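Local coordinates for protein HTH-type transcriptional activator ampR (Citrobacter freundii, PDB 3KOS) that regulates expression of the AmpC beta-lactamase gene as a LysR-family transcription factor, the chain being its effector-binding domain, at residues A[30-41]-A[195-206]. Sequence-based numbering, arbitrary orientation.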
ATOM      1  N   LEU A  30     -13.610  -6.335  10.620  1.00 11.40           N
ATOM      2  CA  LEU A  30     -14.184  -6.322  11.969  1.00 13.51           C
ATOM      3  C   LEU A  30     -14.916  -5.031  12.314  1.00 16.02           C
ATOM      4  O   LEU A  30     -15.553  -4.945  13.369  1.00 15.17           O
ATOM      5  CB  LEU A  30     -13.094  -6.573  13.007  1.00 13.73           C
ATOM      6  CG  LEU A  30     -12.443  -7.953  12.924  1.00 15.23           C
ATOM      7  CD1 LEU A  30     -11.232  -8.029  13.820  1.00 18.43           C
ATOM      8  CD2 LEU A  30     -13.460  -9.026  13.286  1.00 24.70           C
ATOM      9  N   LEU A  31     -14.845  -4.027  11.443  1.00 13.25           N
ATOM     10  CA  LEU A  31     -15.368  -2.713  11.821  1.00 15.86           C
ATOM     11  C   LEU A  31     -16.871  -2.706  12.139  1.00 17.02           C
ATOM     12  O   LEU A  31     -17.314  -1.975  13.023  1.00 15.87           O
ATOM     13  CB  LEU A  31     -15.022  -1.641  10.782  1.00 14.25           C
ATOM     14  CG  LEU A  31     -13.617  -1.049  10.903  1.00 18.69           C
ATOM     15  CD1 LEU A  31     -13.438   0.055   9.865  1.00 19.81           C
ATOM     16  CD2 LEU A  31     -13.341  -0.533  12.310  1.00 15.68           C
ATOM     17  N   SER A  32     -17.658  -3.517  11.438  1.00 15.92           N
ATOM     18  CA  SER A  32     -19.094  -3.517  11.693  1.00 17.98           C
ATOM     19  C   SER A  32     -19.387  -4.053  13.095  1.00 14.84           C
ATOM     20  O   SER A  32     -20.362  -3.644  13.722  1.00 19.25           O
ATOM     21  CB  SER A  32     -19.870  -4.293  10.617  1.00 16.67           C
ATOM     22  OG  SER A  32     -19.609  -5.678  10.703  1.00 24.70           O
ATOM     23  N   ASP A  33     -18.539  -4.949  13.591  1.00 13.75           N
ATOM     24  CA  ASP A  33     -18.685  -5.431  14.963  1.00 17.04           C
ATOM     25  C   ASP A  33     -18.388  -4.307  15.953  1.00 16.39           C
ATOM     26  O   ASP A  33     -19.053  -4.197  16.984  1.00 13.64           O
ATOM     27  CB  ASP A  33     -17.780  -6.624  15.246  1.00 17.62           C
ATOM     28  CG  ASP A  33     -18.077  -7.270  16.590  1.00 18.64           C
ATOM     29  OD1 ASP A  33     -19.184  -7.829  16.734  1.00 21.38           O
ATOM     30  OD2 ASP A  33     -17.219  -7.224  17.496  1.00 18.41           O
ATOM     31  N   PHE A  34     -17.389  -3.471  15.649  1.00 13.94           N
ATOM     32  CA  PHE A  34     -17.125  -2.307  16.492  1.00 14.78           C
ATOM     33  C   PHE A  34     -18.329  -1.376  16.499  1.00 14.05           C
ATOM     34  O   PHE A  34     -18.729  -0.875  17.550  1.00 15.36           O
ATOM     35  CB  PHE A  34     -15.901  -1.509  16.029  1.00 12.47           C
ATOM     36  CG  PHE A  34     -15.700  -0.230  16.802  1.00 11.74           C
ATOM     37  CD1 PHE A  34     -15.340  -0.268  18.146  1.00 12.80           C
ATOM     38  CD2 PHE A  34     -15.906   1.003  16.201  1.00 14.38           C
ATOM     39  CE1 PHE A  34     -15.170   0.906  18.877  1.00 11.21           C
ATOM     40  CE2 PHE A  34     -15.727   2.187  16.923  1.00 14.10           C
ATOM     41  CZ  PHE A  34     -15.351   2.131  18.266  1.00 12.20           C
ATOM     42  N   LYS A  35     -18.900  -1.147  15.321  1.00 12.66           N
ATOM     43  CA  LYS A  35     -20.065  -0.272  15.204  1.00 16.72           C
ATOM     44  C   LYS A  35     -21.241  -0.828  16.007  1.00 16.79           C
ATOM     45  O   LYS A  35     -21.970  -0.076  16.666  1.00 16.09           O
ATOM     46  CB  LYS A  35     -20.467  -0.083  13.738  1.00 20.60           C
ATOM     47  N   ARG A  36     -21.418  -2.145  15.947  1.00 14.50           N
ATOM     48  CA  ARG A  36     -22.450  -2.810  16.749  1.00 15.96           C
ATOM     49  C   ARG A  36     -22.281  -2.543  18.244  1.00 16.81           C
ATOM     50  O   ARG A  36     -23.247  -2.220  18.938  1.00 16.83           O
ATOM     51  CB  ARG A  36     -22.453  -4.319  16.499  1.00 16.38           C
ATOM     52  CG  ARG A  36     -23.418  -5.073  17.421  1.00 15.24           C
ATOM     53  CD  ARG A  36     -23.379  -6.587  17.203  1.00 16.50           C
ATOM     54  NE  ARG A  36     -24.370  -7.241  18.062  1.00 16.02           N
ATOM     55  CZ  ARG A  36     -24.122  -7.682  19.289  1.00 18.80           C
ATOM     56  NH1 ARG A  36     -22.905  -7.556  19.811  1.00 15.73           N
ATOM     57  NH2 ARG A  36     -25.097  -8.246  20.001  1.00 18.01           N
ATOM     58  N   SER A  37     -21.057  -2.668  18.745  1.00 13.95           N
ATOM     59  CA  SER A  37     -20.815  -2.514  20.179  1.00 17.39           C
ATOM     60  C   SER A  37     -20.779  -1.069  20.666  1.00 17.01           C
ATOM     61  O   SER A  37     -21.139  -0.798  21.803  1.00 18.26           O
ATOM     62  CB  SER A  37     -19.517  -3.212  20.589  1.00 18.53           C
ATOM     63  OG  SER A  37     -19.638  -4.616  20.477  1.00 23.01           O
ATOM     64  N   TYR A  38     -20.328  -0.145  19.823  1.00 13.31           N
ATOM     65  CA  TYR A  38     -20.144   1.239  20.264  1.00 15.63           C
ATOM     66  C   TYR A  38     -20.606   2.234  19.212  1.00 17.96           C
ATOM     67  O   TYR A  38     -19.799   2.974  18.652  1.00 19.20           O
ATOM     68  CB  TYR A  38     -18.671   1.499  20.614  1.00 16.16           C
ATOM     69  CG  TYR A  38     -18.181   0.653  21.754  1.00 18.73           C
ATOM     70  CD1 TYR A  38     -17.479  -0.522  21.524  1.00 17.91           C
ATOM     71  CD2 TYR A  38     -18.456   1.007  23.069  1.00 19.83           C
ATOM     72  CE1 TYR A  38     -17.040  -1.309  22.574  1.00 19.43           C
ATOM     73  CE2 TYR A  38     -18.028   0.229  24.122  1.00 21.65           C
ATOM     74  CZ  TYR A  38     -17.321  -0.925  23.871  1.00 25.20           C
ATOM     75  OH  TYR A  38     -16.899  -1.694  24.927  1.00 31.41           O
ATOM     76  N   PRO A  39     -21.916   2.261  18.940  1.00 18.79           N
ATOM     77  CA  PRO A  39     -22.462   3.131  17.895  1.00 13.86           C
ATOM     78  C   PRO A  39     -22.252   4.616  18.187  1.00 15.57           C
ATOM     79  O   PRO A  39     -22.400   5.430  17.284  1.00 17.71           O
ATOM     80  CB  PRO A  39     -23.958   2.801  17.919  1.00 18.72           C
ATOM     81  CG  PRO A  39     -24.197   2.255  19.288  1.00 17.02           C
ATOM     82  CD  PRO A  39     -22.971   1.485  19.615  1.00 17.30           C
ATOM     83  N   HIS A  40     -21.921   4.957  19.425  1.00 17.79           N
ATOM     84  CA  HIS A  40     -21.783   6.353  19.834  1.00 18.25           C
ATOM     85  C   HIS A  40     -20.416   6.933  19.504  1.00 19.24           C
ATOM     86  O   HIS A  40     -20.160   8.106  19.777  1.00 18.42           O
ATOM     87  CB  HIS A  40     -22.031   6.483  21.341  1.00 20.41           C
ATOM     88  CG  HIS A  40     -21.116   5.641  22.177  1.00 21.79           C
ATOM     89  ND1 HIS A  40     -21.270   4.277  22.307  1.00 22.09           N
ATOM     90  CD2 HIS A  40     -20.026   5.970  22.914  1.00 21.54           C
ATOM     91  CE1 HIS A  40     -20.323   3.804  23.099  1.00 23.65           C
ATOM     92  NE2 HIS A  40     -19.555   4.811  23.480  1.00 20.23           N
ATOM     93  N   ILE A  41     -19.530   6.120  18.931  1.00 16.16           N
ATOM     94  CA  ILE A  41     -18.190   6.595  18.614  1.00 14.11           C
ATOM     95  C   ILE A  41     -18.065   6.914  17.119  1.00 15.29           C
ATOM     96  O   ILE A  41     -18.444   6.110  16.273  1.00 14.57           O
ATOM     97  CB  ILE A  41     -17.112   5.578  19.053  1.00 15.00           C
ATOM     98  CG1 ILE A  41     -17.102   5.471  20.581  1.00 15.65           C
ATOM     99  CG2 ILE A  41     -15.734   5.992  18.536  1.00 14.94           C
ATOM    100  CD1 ILE A  41     -16.232   4.374  21.129  1.00 15.37           C
ATOM    101  N   ALA A 195     -13.625   7.000  24.570  1.00 13.10           N
ATOM    102  CA  ALA A 195     -13.771   6.381  23.249  1.00 12.51           C
ATOM    103  C   ALA A 195     -12.544   5.527  22.934  1.00 11.44           C
ATOM    104  O   ALA A 195     -12.663   4.430  22.390  1.00 11.44           O
ATOM    105  CB  ALA A 195     -13.963   7.441  22.184  1.00 14.80           C
HETATM  106  N   MSE A 196     -11.365   6.030  23.286  1.00 11.24           N
HETATM  107  CA  MSE A 196     -10.132   5.268  23.093  1.00 11.31           C
HETATM  108  C   MSE A 196     -10.129   3.992  23.934  1.00 14.17           C
HETATM  109  O   MSE A 196      -9.822   2.909  23.432  1.00 10.54           O
HETATM  110  CB  MSE A 196      -8.905   6.137  23.400  1.00 11.32           C
HETATM  111  CG  MSE A 196      -8.724   7.275  22.396  1.00 12.28           C
HETATM  112 SE   MSE A 196      -7.481   8.661  23.055  1.00 26.06          SE
HETATM  113  CE  MSE A 196      -5.857   7.578  23.149  1.00 14.22           C
ATOM    114  N   ARG A 197     -10.495   4.107  25.213  1.00 12.12           N
ATOM    115  CA  ARG A 197     -10.497   2.933  26.074  1.00 11.44           C
ATOM    116  C   ARG A 197     -11.455   1.889  25.524  1.00 12.33           C
ATOM    117  O   ARG A 197     -11.169   0.693  25.552  1.00 11.23           O
ATOM    118  CB  ARG A 197     -10.881   3.303  27.522  1.00 13.01           C
ATOM    119  CG  ARG A 197      -9.777   4.014  28.300  1.00 17.19           C
ATOM    120  CD  ARG A 197     -10.168   4.236  29.789  1.00 19.13           C
ATOM    121  NE  ARG A 197     -11.151   5.306  29.924  1.00 17.53           N
ATOM    122  CZ  ARG A 197     -10.833   6.594  30.011  1.00 18.23           C
ATOM    123  NH1 ARG A 197      -9.560   6.959  29.994  1.00 19.21           N
ATOM    124  NH2 ARG A 197     -11.779   7.519  30.119  1.00 18.73           N
ATOM    125  N   GLU A 198     -12.600   2.344  25.034  1.00 10.81           N
ATOM    126  CA  GLU A 198     -13.606   1.436  24.505  1.00 12.20           C
ATOM    127  C   GLU A 198     -13.149   0.747  23.229  1.00 13.87           C
ATOM    128  O   GLU A 198     -13.303  -0.465  23.075  1.00 13.60           O
ATOM    129  CB  GLU A 198     -14.930   2.176  24.311  1.00 15.14           C
ATOM    130  CG  GLU A 198     -15.607   2.424  25.664  1.00 16.43           C
ATOM    131  CD  GLU A 198     -16.815   3.323  25.600  1.00 17.90           C
ATOM    132  OE1 GLU A 198     -17.040   3.972  24.559  1.00 17.77           O
ATOM    133  OE2 GLU A 198     -17.539   3.393  26.618  1.00 18.32           O
ATOM    134  N   PHE A 199     -12.576   1.517  22.313  1.00  9.54           N
ATOM    135  CA  PHE A 199     -12.037   0.919  21.100  1.00 11.29           C
ATOM    136  C   PHE A 199     -10.935  -0.105  21.408  1.00 12.51           C
ATOM    137  O   PHE A 199     -10.925  -1.196  20.847  1.00 10.99           O
ATOM    138  CB  PHE A 199     -11.518   1.989  20.144  1.00 10.23           C
ATOM    139  CG  PHE A 199     -10.926   1.422  18.883  1.00 10.88           C
ATOM    140  CD1 PHE A 199      -9.580   1.118  18.817  1.00 12.01           C
ATOM    141  CD2 PHE A 199     -11.731   1.155  17.785  1.00 11.08           C
ATOM    142  CE1 PHE A 199      -9.026   0.582  17.659  1.00 13.30           C
ATOM    143  CE2 PHE A 199     -11.187   0.614  16.625  1.00 11.17           C
ATOM    144  CZ  PHE A 199      -9.829   0.333  16.564  1.00 11.16           C
ATOM    145  N   SER A 200     -10.004   0.252  22.289  1.00 11.78           N
ATOM    146  CA  SER A 200      -8.917  -0.663  22.655  1.00 16.08           C
ATOM    147  C   SER A 200      -9.439  -1.943  23.271  1.00 17.76           C
ATOM    148  O   SER A 200      -8.965  -3.034  22.947  1.00 14.71           O
ATOM    149  CB  SER A 200      -7.967  -0.020  23.662  1.00 17.24           C
ATOM    150  OG  SER A 200      -7.272   1.041  23.065  1.00 28.66           O
ATOM    151  N   ARG A 201     -10.396  -1.810  24.185  1.00 16.92           N
ATOM    152  CA  ARG A 201     -10.978  -2.988  24.818  1.00 17.77           C
ATOM    153  C   ARG A 201     -11.692  -3.858  23.793  1.00 16.74           C
ATOM    154  O   ARG A 201     -11.567  -5.086  23.815  1.00 17.60           O
ATOM    155  CB  ARG A 201     -11.953  -2.604  25.944  1.00 18.77           C
ATOM    156  CG  ARG A 201     -11.298  -1.979  27.166  1.00 29.04           C
ATOM    157  CD  ARG A 201     -12.198  -2.081  28.412  1.00 33.25           C
ATOM    158  NE  ARG A 201     -13.532  -1.515  28.201  1.00 35.86           N
ATOM    159  CZ  ARG A 201     -13.933  -0.330  28.662  1.00 33.80           C
ATOM    160  NH1 ARG A 201     -13.109   0.430  29.382  1.00 31.82           N
ATOM    161  NH2 ARG A 201     -15.167   0.090  28.414  1.00 33.83           N
ATOM    162  N   TRP A 202     -12.447  -3.227  22.901  1.00 14.18           N
ATOM    163  CA  TRP A 202     -13.160  -3.973  21.874  1.00 14.38           C
ATOM    164  C   TRP A 202     -12.193  -4.765  20.988  1.00 15.87           C
ATOM    165  O   TRP A 202     -12.410  -5.947  20.708  1.00 15.53           O
ATOM    166  CB  TRP A 202     -13.984  -3.042  20.990  1.00 14.16           C
ATOM    167  CG  TRP A 202     -14.406  -3.728  19.727  1.00 15.76           C
ATOM    168  CD1 TRP A 202     -15.437  -4.616  19.583  1.00 14.94           C
ATOM    169  CD2 TRP A 202     -13.794  -3.609  18.438  1.00 12.73           C
ATOM    170  NE1 TRP A 202     -15.506  -5.049  18.284  1.00 16.30           N
ATOM    171  CE2 TRP A 202     -14.508  -4.450  17.560  1.00 14.73           C
ATOM    172  CE3 TRP A 202     -12.713  -2.870  17.940  1.00 12.34           C
ATOM    173  CZ2 TRP A 202     -14.177  -4.572  16.207  1.00 12.94           C
ATOM    174  CZ3 TRP A 202     -12.382  -2.993  16.591  1.00 12.26           C
ATOM    175  CH2 TRP A 202     -13.109  -3.842  15.746  1.00 11.15           C
ATOM    176  N   LEU A 203     -11.133  -4.104  20.543  1.00 13.64           N
ATOM    177  CA  LEU A 203     -10.218  -4.719  19.575  1.00 14.66           C
ATOM    178  C   LEU A 203      -9.425  -5.880  20.189  1.00 17.47           C
ATOM    179  O   LEU A 203      -9.384  -6.976  19.638  1.00 17.97           O
ATOM    180  CB  LEU A 203      -9.280  -3.666  18.971  1.00 14.50           C
ATOM    181  CG  LEU A 203      -8.328  -4.147  17.867  1.00 12.96           C
ATOM    182  CD1 LEU A 203      -9.069  -4.939  16.788  1.00 11.24           C
ATOM    183  CD2 LEU A 203      -7.603  -2.951  17.257  1.00 12.11           C
ATOM    184  N   THR A 204      -8.800  -5.651  21.335  1.00 19.81           N
ATOM    185  CA  THR A 204      -8.087  -6.742  21.988  1.00 22.22           C
ATOM    186  C   THR A 204      -9.073  -7.877  22.301  1.00 22.93           C
ATOM    187  O   THR A 204      -8.733  -9.056  22.219  1.00 26.10           O
ATOM    188  CB  THR A 204      -7.357  -6.274  23.256  1.00 23.66           C
ATOM    189  OG1 THR A 204      -8.283  -5.605  24.109  1.00 21.21           O
ATOM    190  CG2 THR A 204      -6.233  -5.314  22.903  1.00 24.98           C
ATOM    191  N   GLY A 205     -10.307  -7.517  22.621  1.00 22.95           N
ATOM    192  CA  GLY A 205     -11.324  -8.507  22.916  1.00 24.00           C
ATOM    193  C   GLY A 205     -11.727  -9.330  21.710  1.00 28.63           C
ATOM    194  O   GLY A 205     -11.837 -10.552  21.785  1.00 29.43           O
ATOM    195  N   VAL A 206     -11.945  -8.659  20.585  1.00 24.43           N
ATOM    196  CA  VAL A 206     -12.445  -9.322  19.394  1.00 22.55           C
ATOM    197  C   VAL A 206     -11.348 -10.156  18.739  1.00 28.40           C
ATOM    198  O   VAL A 206     -11.634 -11.109  18.015  1.00 30.33           O
ATOM    199  CB  VAL A 206     -13.038  -8.321  18.398  1.00 20.22           C
ATOM    200  CG1 VAL A 206     -11.923  -7.644  17.583  1.00 20.25           C
ATOM    201  CG2 VAL A 206     -14.029  -9.013  17.479  1.00 28.99           C
TER
HETATM  202  O   HOH W   1     -18.139  -0.941  27.716  1.00 37.78           O
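W202 is the knob of this helix pair, set among L30, D33, F34 and S37. With CG anti to the backbone N (chi1 164°), one face of its indole takes F34 CB, 3.5 Å from the six-membered ring centroid, a CH-pi contact almost on the ring normal, while its edge runs to D33 OD2 and L30 O. The aromatic cluster continues to F199, whose edge meets the F34 face in a T-shaped pair, F34 CE1 to F199 CD2 3.6 Å. Apolar contacts close both ends: L30 CD1 and V206 CG1 meet tip to tip at 3.8 Å, while I41 CD1 reaches A195 CB at 4.0 Å.

Two hydrogen bonds accompany this packing. W202 NE1 donates to D33 OD2 (2.9 Å, 166°) in the indole plane, arriving on the anti side, tilted well out of the carboxylate plane. H40 NE2 gives its proton to the syn side of E198 OE1 at 2.9 Å, tilted and less straight (151°). E198 also lays CB over the Y38 face, and a water links Y38 OH to R201 NH2.

F34 and F199 both continue onto L43, so the helices share one side of the effector-binding domain's sheet. The D33 bond satisfies the buried indole N-H and, with F34 CB, helps fix the ring's rotation.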